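Local atomic coordinates of flavohemoglobin (Malassezia yamatoensis, PDB entry 6O0A), a protein that probably detoxifies nitric oxide by oxidising it to nitrate at a heme, with electrons passed from NAD(P)H through bound FAD. Residues A[282-287]-A[374-379]; A[325-330]-A[339-344]; A[383-388]-A[392-397]. All coordinates share one frame; numbering follows the deposited sequence.

Contact 1 (A[282-287]-A[374-379]); sequences VLICAG and LKFMQE
Ala286 sets its CB squarely over one face of the Phe376 ring. The methyl carbon lies 3.6 Å from the ring centroid, on a line only 2° off the ring normal. This is a CH-pi contact, and the methyl is almost equally far from all the ring atoms it meets. Ile284 approaches the same ring differently. Its CG2 reaches Phe376 CZ at 3.8 Å, and the two side chains cross obliquely. Between these two residues, Cys285 presents its backbone: Cys285 O is also 3.8 Å from Phe376 CZ, at an oblique position. Phe376 reaches the strand because its CG is anti to the backbone N (chi1 172°), which carries the ring out from the helix.

The strand alternates in the usual way. Ala286 and Ile284 point toward helix 374-386, while Cys285 points away and packs on Val290 and Val293 of helix 290-302. The strand belongs to the parallel sheet of the NAD-binding domain. Strand segment 282-286 and helix segment 374-379 run roughly antiparallel, at 146° with a closest axis approach of 9.2 Å, as in a Rossmann-like alpha/beta layer. Ile355 touches both Ile284 and Phe376 and adds to the apolar cluster.

The contact across the two segments is dispersive. One aromatic ring supplies the helix side of it. With neither a hydrogen bond nor a salt bridge between the segments, it has little directional preference beyond the CH-pi placement of Ala286.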
loop_
_atom_site.group_PDB
_atom_site.type_symbol
_atom_site.label_atom_id
_atom_site.label_comp_id
_atom_site.label_asym_id
_atom_site.label_seq_id
_atom_site.Cartn_x
_atom_site.Cartn_y
_atom_site.Cartn_z
ATOM N N VAL A 282 -17.260 9.587 2.459
ATOM C CA VAL A 282 -16.634 10.726 1.800
ATOM C C VAL A 282 -15.323 10.219 1.229
ATOM O O VAL A 282 -14.478 9.703 1.971
ATOM C CB VAL A 282 -16.420 11.912 2.760
ATOM C CG1 VAL A 282 -15.813 13.097 2.012
ATOM C CG2 VAL A 282 -17.743 12.328 3.414
ATOM N N LEU A 283 -15.172 10.315 -0.090
ATOM C CA LEU A 283 -13.997 9.800 -0.784
ATOM C C LEU A 283 -13.244 10.987 -1.371
ATOM O O LEU A 283 -13.794 11.724 -2.201
ATOM C CB LEU A 283 -14.401 8.800 -1.871
ATOM C CG LEU A 283 -15.394 7.715 -1.429
ATOM C CD1 LEU A 283 -15.742 6.806 -2.606
ATOM C CD2 LEU A 283 -14.819 6.884 -0.277
ATOM N N ILE A 284 -12.000 11.179 -0.939
ATOM C CA ILE A 284 -11.213 12.353 -1.310
ATOM C C ILE A 284 -9.921 11.870 -1.954
ATOM O O ILE A 284 -9.166 11.104 -1.340
ATOM C CB ILE A 284 -10.919 13.243 -0.095
ATOM C CG1 ILE A 284 -12.232 13.728 0.537
ATOM C CG2 ILE A 284 -10.018 14.397 -0.495
ATOM C CD1 ILE A 284 -12.045 14.618 1.761
ATOM N N CYS A 285 -9.650 12.321 -3.180
ATOM C CA CYS A 285 -8.481 11.819 -3.888
ATOM C C CYS A 285 -7.826 12.911 -4.726
ATOM O O CYS A 285 -8.417 13.954 -5.018
ATOM C CB CYS A 285 -8.831 10.613 -4.785
ATOM S SG CYS A 285 -10.008 10.978 -6.102
ATOM N N ALA A 286 -6.579 12.647 -5.115
ATOM C CA ALA A 286 -5.834 13.527 -5.998
ATOM C C ALA A 286 -5.129 12.685 -7.047
ATOM O O ALA A 286 -4.591 11.619 -6.736
ATOM C CB ALA A 286 -4.797 14.364 -5.237
ATOM N N GLY A 287 -5.133 13.175 -8.282
ATOM C CA GLY A 287 -4.355 12.519 -9.330
ATOM C C GLY A 287 -4.781 11.076 -9.517
ATOM O O GLY A 287 -5.974 10.755 -9.555
ATOM N N LEU A 374 1.576 11.928 -0.689
ATOM C CA LEU A 374 1.736 12.003 0.759
ATOM C C LEU A 374 1.410 13.399 1.281
ATOM O O LEU A 374 0.657 13.552 2.250
ATOM C CB LEU A 374 3.160 11.590 1.142
ATOM C CG LEU A 374 3.443 11.504 2.645
ATOM C CD1 LEU A 374 2.438 10.590 3.345
ATOM C CD2 LEU A 374 4.868 11.040 2.904
ATOM N N LYS A 375 1.950 14.434 0.628
ATOM C CA LYS A 375 1.728 15.806 1.076
ATOM C C LYS A 375 0.246 16.158 1.044
ATOM O O LYS A 375 -0.296 16.712 2.009
ATOM C CB LYS A 375 2.526 16.775 0.202
ATOM C CG LYS A 375 2.401 18.239 0.597
ATOM C CD LYS A 375 3.026 19.139 -0.461
ATOM C CE LYS A 375 2.933 20.606 -0.078
ATOM N NZ LYS A 375 3.686 20.901 1.175
ATOM N N PHE A 376 -0.426 15.836 -0.065
ATOM C CA PHE A 376 -1.871 16.033 -0.168
ATOM C C PHE A 376 -2.605 15.367 0.990
ATOM O O PHE A 376 -3.451 15.987 1.646
ATOM C CB PHE A 376 -2.362 15.481 -1.506
ATOM C CG PHE A 376 -3.860 15.446 -1.647
ATOM C CD1 PHE A 376 -4.553 16.580 -2.046
ATOM C CD2 PHE A 376 -4.573 14.275 -1.414
ATOM C CE1 PHE A 376 -5.929 16.555 -2.198
ATOM C CE2 PHE A 376 -5.966 14.245 -1.563
ATOM C CZ PHE A 376 -6.637 15.382 -1.958
ATOM N N MET A 377 -2.288 14.100 1.261
ATOM C CA MET A 377 -2.997 13.379 2.314
ATOM C C MET A 377 -2.673 13.938 3.691
ATOM O O MET A 377 -3.541 13.969 4.571
ATOM C CB MET A 377 -2.665 11.893 2.242
ATOM C CG MET A 377 -3.270 11.228 1.023
ATOM S SD MET A 377 -3.187 9.440 1.117
ATOM C CE MET A 377 -1.417 9.173 1.232
ATOM N N GLN A 378 -1.429 14.377 3.901
ATOM C CA GLN A 378 -1.072 14.975 5.185
ATOM C C GLN A 378 -1.870 16.248 5.439
ATOM O O GLN A 378 -2.355 16.472 6.554
ATOM C CB GLN A 378 0.433 15.258 5.238
ATOM C CG GLN A 378 1.287 14.033 5.530
ATOM C CD GLN A 378 2.780 14.336 5.571
ATOM O OE1 GLN A 378 3.283 15.170 4.812
ATOM N NE2 GLN A 378 3.496 13.656 6.462
ATOM N N GLU A 379 -2.034 17.085 4.410
ATOM C CA GLU A 379 -2.771 18.335 4.580
ATOM C C GLU A 379 -4.259 18.079 4.762
ATOM O O GLU A 379 -4.917 18.739 5.578
ATOM C CB GLU A 379 -2.528 19.254 3.384
ATOM C CG GLU A 379 -1.139 19.873 3.368
ATOM C CD GLU A 379 -0.786 20.508 2.035
ATOM O OE1 GLU A 379 -1.553 20.336 1.060
ATOM O OE2 GLU A 379 0.266 21.180 1.964
#

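Contact 2 (A[325-330]-A[339-344]); sequences GELLER and VLYGTT
This is an apolar helix-on-strand contact inside a beta-alpha-beta unit of the NAD-binding domain, made of strand 308-315, helix 324-332 and strand 336-343. Two leucines of the helix meet two residues of the last strand, and 180 Å² is buried over both sides. Leu328 meets Val339. Its CD2 lies 3.6 Å from Val339 CG1, and the two branches meet at a slant. The first side-chain bond of Leu328 runs past the strand rather than at it, but the end of the side chain comes nearer. Val339 CG1 stands anti to its own backbone N (chi1 -179°), and this is the branch that meets the leucine.

Leu327 meets Tyr341 at the far end of the ring. Leu327 CD2 is 3.5 Å from Tyr341 OH and 4.3 Å from Tyr341 CZ. The methyl comes in obliquely. It thus packs against the phenol oxygen more closely than against the ring carbons. The tyrosine ring also has a cation-pi partner in Arg324.

Val339 and Tyr341 are two residues apart, so both side chains leave the strand on the helix side. Leu340 between them points away. The strand is hydrogen-bonded through its backbone to strand 308-315, and Tyr341 also pairs with Phe351 of strand 351-352. Leu327 also touches Val297, and Glu326 touches Leu294, both of helix 290-302. The two helices therefore lie side by side over the sheet.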
loop_
_atom_site.group_PDB
_atom_site.type_symbol
_atom_site.label_atom_id
_atom_site.label_comp_id
_atom_site.label_asym_id
_atom_site.label_seq_id
_atom_site.Cartn_x
_atom_site.Cartn_y
_atom_site.Cartn_z
ATOM N N GLY A 325 -14.365 10.500 -16.701
ATOM C CA GLY A 325 -15.608 10.164 -17.381
ATOM C C GLY A 325 -16.256 8.921 -16.808
ATOM O O GLY A 325 -17.462 8.899 -16.545
ATOM N N GLU A 326 -15.459 7.878 -16.582
ATOM C CA GLU A 326 -15.988 6.629 -16.049
ATOM C C GLU A 326 -16.460 6.794 -14.608
ATOM O O GLU A 326 -17.497 6.244 -14.224
ATOM C CB GLU A 326 -14.922 5.543 -16.148
ATOM C CG GLU A 326 -15.371 4.218 -15.599
ATOM C CD GLU A 326 -14.325 3.142 -15.792
ATOM O OE1 GLU A 326 -13.354 3.388 -16.547
ATOM O OE2 GLU A 326 -14.470 2.061 -15.186
ATOM N N LEU A 327 -15.711 7.543 -13.797
ATOM C CA LEU A 327 -16.145 7.801 -12.430
ATOM C C LEU A 327 -17.494 8.500 -12.419
ATOM O O LEU A 327 -18.389 8.128 -11.651
ATOM C CB LEU A 327 -15.100 8.633 -11.692
ATOM C CG LEU A 327 -15.443 9.024 -10.252
ATOM C CD1 LEU A 327 -15.661 7.780 -9.393
ATOM C CD2 LEU A 327 -14.307 9.895 -9.681
ATOM N N LEU A 328 -17.669 9.501 -13.284
ATOM C CA LEU A 328 -18.943 10.212 -13.324
ATOM C C LEU A 328 -20.079 9.292 -13.752
ATOM O O LEU A 328 -21.188 9.387 -13.219
ATOM C CB LEU A 328 -18.852 11.418 -14.255
ATOM C CG LEU A 328 -17.886 12.521 -13.792
ATOM C CD1 LEU A 328 -17.899 13.683 -14.757
ATOM C CD2 LEU A 328 -18.219 12.983 -12.381
ATOM N N GLU A 329 -19.826 8.395 -14.710
ATOM C CA GLU A 329 -20.885 7.485 -15.143
ATOM C C GLU A 329 -21.296 6.557 -14.011
ATOM O O GLU A 329 -22.491 6.357 -13.763
ATOM C CB GLU A 329 -20.436 6.681 -16.362
ATOM C CG GLU A 329 -20.341 7.487 -17.635
ATOM C CD GLU A 329 -21.647 8.181 -17.986
ATOM O OE1 GLU A 329 -22.689 7.497 -18.119
ATOM O OE2 GLU A 329 -21.634 9.421 -18.117
ATOM N N ARG A 330 -20.313 5.982 -13.305
ATOM C CA ARG A 330 -20.633 5.103 -12.181
ATOM C C ARG A 330 -21.381 5.851 -11.090
ATOM O O ARG A 330 -22.337 5.324 -10.512
ATOM C CB ARG A 330 -19.363 4.472 -11.598
ATOM C CG ARG A 330 -18.673 3.475 -12.500
ATOM C CD ARG A 330 -19.511 2.212 -12.718
ATOM N NE ARG A 330 -20.553 2.407 -13.724
ATOM C CZ ARG A 330 -20.319 2.562 -15.026
ATOM N NH1 ARG A 330 -19.067 2.545 -15.492
ATOM N NH2 ARG A 330 -21.339 2.740 -15.865
ATOM N N VAL A 339 -20.343 14.255 -6.947
ATOM C CA VAL A 339 -18.935 14.296 -7.335
ATOM C C VAL A 339 -18.563 15.744 -7.608
ATOM O O VAL A 339 -19.296 16.456 -8.307
ATOM C CB VAL A 339 -18.644 13.426 -8.573
ATOM C CG1 VAL A 339 -17.157 13.474 -8.929
ATOM C CG2 VAL A 339 -19.102 12.001 -8.336
ATOM N N LEU A 340 -17.436 16.178 -7.051
ATOM C CA LEU A 340 -16.887 17.507 -7.278
ATOM C C LEU A 340 -15.427 17.357 -7.656
ATOM O O LEU A 340 -14.678 16.685 -6.944
ATOM C CB LEU A 340 -16.999 18.384 -6.033
ATOM C CG LEU A 340 -18.417 18.766 -5.608
ATOM C CD1 LEU A 340 -18.379 19.457 -4.263
ATOM C CD2 LEU A 340 -19.066 19.654 -6.663
ATOM N N TYR A 341 -15.024 17.978 -8.763
ATOM C CA TYR A 341 -13.625 17.998 -9.165
ATOM C C TYR A 341 -13.024 19.361 -8.868
ATOM O O TYR A 341 -13.611 20.393 -9.204
ATOM C CB TYR A 341 -13.456 17.673 -10.649
ATOM C CG TYR A 341 -13.153 16.214 -10.883
ATOM C CD1 TYR A 341 -14.181 15.289 -10.959
ATOM C CD2 TYR A 341 -11.844 15.765 -10.994
ATOM C CE1 TYR A 341 -13.925 13.949 -11.162
ATOM C CE2 TYR A 341 -11.576 14.436 -11.199
ATOM C CZ TYR A 341 -12.616 13.527 -11.268
ATOM O OH TYR A 341 -12.346 12.188 -11.486
ATOM N N GLY A 342 -11.843 19.361 -8.263
ATOM C CA GLY A 342 -11.068 20.575 -8.075
ATOM C C GLY A 342 -9.886 20.547 -9.027
ATOM O O GLY A 342 -9.255 19.503 -9.205
ATOM N N THR A 343 -9.605 21.682 -9.657
ATOM C CA THR A 343 -8.462 21.791 -10.558
ATOM C C THR A 343 -7.454 22.773 -9.978
ATOM O O THR A 343 -7.812 23.892 -9.602
ATOM C CB THR A 343 -8.898 22.194 -11.974
ATOM O OG1 THR A 343 -9.688 23.400 -11.935
ATOM C CG2 THR A 343 -9.702 21.063 -12.607
ATOM N N THR A 344 -6.190 22.346 -9.909
ATOM C CA THR A 344 -5.129 23.073 -9.220
ATOM C C THR A 344 -4.206 23.853 -10.147
ATOM O O THR A 344 -3.385 24.647 -9.660
ATOM C CB THR A 344 -4.293 22.092 -8.385
ATOM O OG1 THR A 344 -3.766 21.072 -9.243
ATOM C CG2 THR A 344 -5.156 21.427 -7.328
#

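Contact 3 (A[383-388]-A[392-397]); sequences HLVEAG and HKIFYE
Leu384 and Val385 meet Ile394 without the help of any ring: no flat group has a face or an edge in this contact, which is aliphatic on both sides. The aromatic ring next along the strand, that of Phe395, is turned to other partners. It packs on Met268 and on Thr272 and Leu273 of helix 270-273.

The touching is done by one methyl. Ile394 CD1 lies 3.7 Å from Leu384 CB and 4.0 Å from Leu384 CD1. It therefore rests alongside the base of the leucine as well as one of its branches. Val385 CG2 is a looser neighbour, 4.2 Å from Ile394 CD1. The isoleucine side chain is slanted against that of Leu384 and lies at about a right angle to that of Val385. It extends outward because CG1 is anti to the carbonyl carbon (chi1 -54°) and CD1 continues the chain in a straight zigzag (chi2 176°). The buried surface is small, 111 Å² in all.

The two segments are the later parts of a beta-alpha-beta unit: strand 367-371, helix 374-386 and strand 394-397. The connection from helix to last strand is short and includes a 3-10 segment at 392-393. The helix ends in a Schellman motif, with Gly388 as the C-prime residue. Gly388 N is hydrogen-bonded to Val385 O at 3.0 Å, and Ile389 N to Leu384 O. The positive phi of Gly388 (93°) gives the left-handed conformation that ends the helix.

Strand 394-397 is an outermost strand of the parallel sheet and is hydrogen-bonded to strand 367-371 through Phe395 with Val368 and Leu370. Leu384 packs on the same two residues, and Ile394 on Leu370. Further along the strand, Glu397 touches the bound FAD.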
loop_
_atom_site.group_PDB
_atom_site.type_symbol
_atom_site.label_atom_id
_atom_site.label_comp_id
_atom_site.label_asym_id
_atom_site.label_seq_id
_atom_site.Cartn_x
_atom_site.Cartn_y
_atom_site.Cartn_z
ATOM N N HIS A 383 -6.340 19.086 8.095
ATOM C CA HIS A 383 -7.500 19.971 8.029
ATOM C C HIS A 383 -8.782 19.268 8.465
ATOM O O HIS A 383 -9.666 19.905 9.047
ATOM C CB HIS A 383 -7.650 20.533 6.616
ATOM C CG HIS A 383 -6.507 21.405 6.191
ATOM N ND1 HIS A 383 -6.159 21.588 4.871
ATOM C CD2 HIS A 383 -5.635 22.142 6.917
ATOM C CE1 HIS A 383 -5.119 22.400 4.801
ATOM N NE2 HIS A 383 -4.781 22.749 6.029
ATOM N N LEU A 384 -8.902 17.965 8.193
ATOM C CA LEU A 384 -10.047 17.209 8.690
ATOM C C LEU A 384 -10.054 17.162 10.213
ATOM O O LEU A 384 -11.092 17.378 10.851
ATOM C CB LEU A 384 -10.030 15.792 8.111
ATOM C CG LEU A 384 -10.429 15.671 6.638
ATOM C CD1 LEU A 384 -10.060 14.289 6.082
ATOM C CD2 LEU A 384 -11.917 15.964 6.442
ATOM N N VAL A 385 -8.903 16.865 10.814
ATOM C CA VAL A 385 -8.819 16.832 12.272
ATOM C C VAL A 385 -9.107 18.212 12.854
ATOM O O VAL A 385 -9.818 18.342 13.858
ATOM C CB VAL A 385 -7.442 16.304 12.714
ATOM C CG1 VAL A 385 -7.209 16.578 14.201
ATOM C CG2 VAL A 385 -7.347 14.822 12.431
ATOM N N GLU A 386 -8.571 19.264 12.227
ATOM C CA GLU A 386 -8.863 20.617 12.690
ATOM C C GLU A 386 -10.352 20.927 12.604
ATOM O O GLU A 386 -10.883 21.655 13.452
ATOM C CB GLU A 386 -8.056 21.635 11.883
ATOM N N ALA A 387 -11.041 20.376 11.607
ATOM C CA ALA A 387 -12.475 20.572 11.445
ATOM C C ALA A 387 -13.308 19.627 12.304
ATOM O O ALA A 387 -14.534 19.592 12.148
ATOM C CB ALA A 387 -12.868 20.410 9.977
ATOM N N GLY A 388 -12.682 18.855 13.189
ATOM C CA GLY A 388 -13.407 18.030 14.131
ATOM C C GLY A 388 -13.677 16.603 13.700
ATOM O O GLY A 388 -14.373 15.879 14.427
ATOM N N HIS A 392 -10.006 8.356 13.974
ATOM C CA HIS A 392 -10.469 6.983 13.808
ATOM C C HIS A 392 -11.373 6.823 12.596
ATOM O O HIS A 392 -11.589 5.693 12.145
ATOM C CB HIS A 392 -11.206 6.547 15.076
ATOM C CG HIS A 392 -11.505 5.082 15.146
ATOM N ND1 HIS A 392 -10.530 4.113 15.044
ATOM C CD2 HIS A 392 -12.671 4.422 15.347
ATOM C CE1 HIS A 392 -11.084 2.920 15.161
ATOM N NE2 HIS A 392 -12.382 3.079 15.348
ATOM N N LYS A 393 -11.912 7.923 12.065
ATOM C CA LYS A 393 -12.805 7.900 10.912
ATOM C C LYS A 393 -12.101 8.204 9.598
ATOM O O LYS A 393 -12.758 8.218 8.554
ATOM C CB LYS A 393 -13.940 8.914 11.104
ATOM C CG LYS A 393 -14.987 8.509 12.124
ATOM C CD LYS A 393 -15.741 7.267 11.680
ATOM C CE LYS A 393 -16.971 7.043 12.546
ATOM N NZ LYS A 393 -17.603 5.729 12.248
ATOM N N ILE A 394 -10.802 8.481 9.623
ATOM C CA ILE A 394 -10.054 8.857 8.429
ATOM C C ILE A 394 -9.207 7.663 8.023
ATOM O O ILE A 394 -8.388 7.176 8.809
ATOM C CB ILE A 394 -9.185 10.100 8.670
ATOM C CG1 ILE A 394 -10.040 11.246 9.217
ATOM C CG2 ILE A 394 -8.467 10.514 7.389
ATOM C CD1 ILE A 394 -9.244 12.482 9.566
ATOM N N PHE A 395 -9.414 7.188 6.803
ATOM C CA PHE A 395 -8.703 6.042 6.265
ATOM C C PHE A 395 -7.872 6.508 5.083
ATOM O O PHE A 395 -8.295 7.389 4.332
ATOM C CB PHE A 395 -9.680 4.954 5.817
ATOM C CG PHE A 395 -10.570 4.450 6.908
ATOM C CD1 PHE A 395 -11.742 5.117 7.232
ATOM C CD2 PHE A 395 -10.242 3.298 7.603
ATOM C CE1 PHE A 395 -12.566 4.645 8.249
ATOM C CE2 PHE A 395 -11.060 2.823 8.614
ATOM C CZ PHE A 395 -12.223 3.494 8.933
ATOM N N TYR A 396 -6.687 5.937 4.911
ATOM C CA TYR A 396 -5.854 6.421 3.826
ATOM C C TYR A 396 -5.127 5.262 3.162
ATOM O O TYR A 396 -5.036 4.152 3.697
ATOM C CB TYR A 396 -4.872 7.503 4.306
ATOM C CG TYR A 396 -3.842 7.054 5.320
ATOM C CD1 TYR A 396 -2.734 6.309 4.929
ATOM C CD2 TYR A 396 -3.953 7.409 6.659
ATOM C CE1 TYR A 396 -1.781 5.902 5.845
ATOM C CE2 TYR A 396 -3.000 7.011 7.586
ATOM C CZ TYR A 396 -1.915 6.256 7.171
ATOM O OH TYR A 396 -0.956 5.851 8.078
ATOM N N GLU A 397 -4.623 5.554 1.970
ATOM C CA GLU A 397 -3.924 4.589 1.131
ATOM C C GLU A 397 -2.729 5.314 0.528
ATOM O O GLU A 397 -2.905 6.249 -0.260
ATOM C CB GLU A 397 -4.848 4.042 0.043
ATOM C CG GLU A 397 -4.168 3.172 -0.992
ATOM C CD GLU A 397 -3.952 1.752 -0.517
ATOM O OE1 GLU A 397 -3.349 1.549 0.562
ATOM O OE2 GLU A 397 -4.397 0.828 -1.230
#

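Overall arrangement
All three contacts pack helices on one parallel sheet. Contacts 1 and 3 share helix 374-386, which covers one face; their centres are 11 Å apart. They also touch: Met377 SD packs against Glu397 O at 3.5 Å, without a bond. Contact 2 uses the opposite face, with helix 324-332. Its centre is 15 Å from that of contact 1 and 22 Å from that of contact 3. Along the chain, contact 2 is nested within the loop closed by contact 1, and contact 3 follows. Contact 3 includes Glu397 of the FAD pocket. The Cys285 side chain in contact 1 is about 11 Å from the FAD, and the Leu327 side chain in contact 2 about 13 Å.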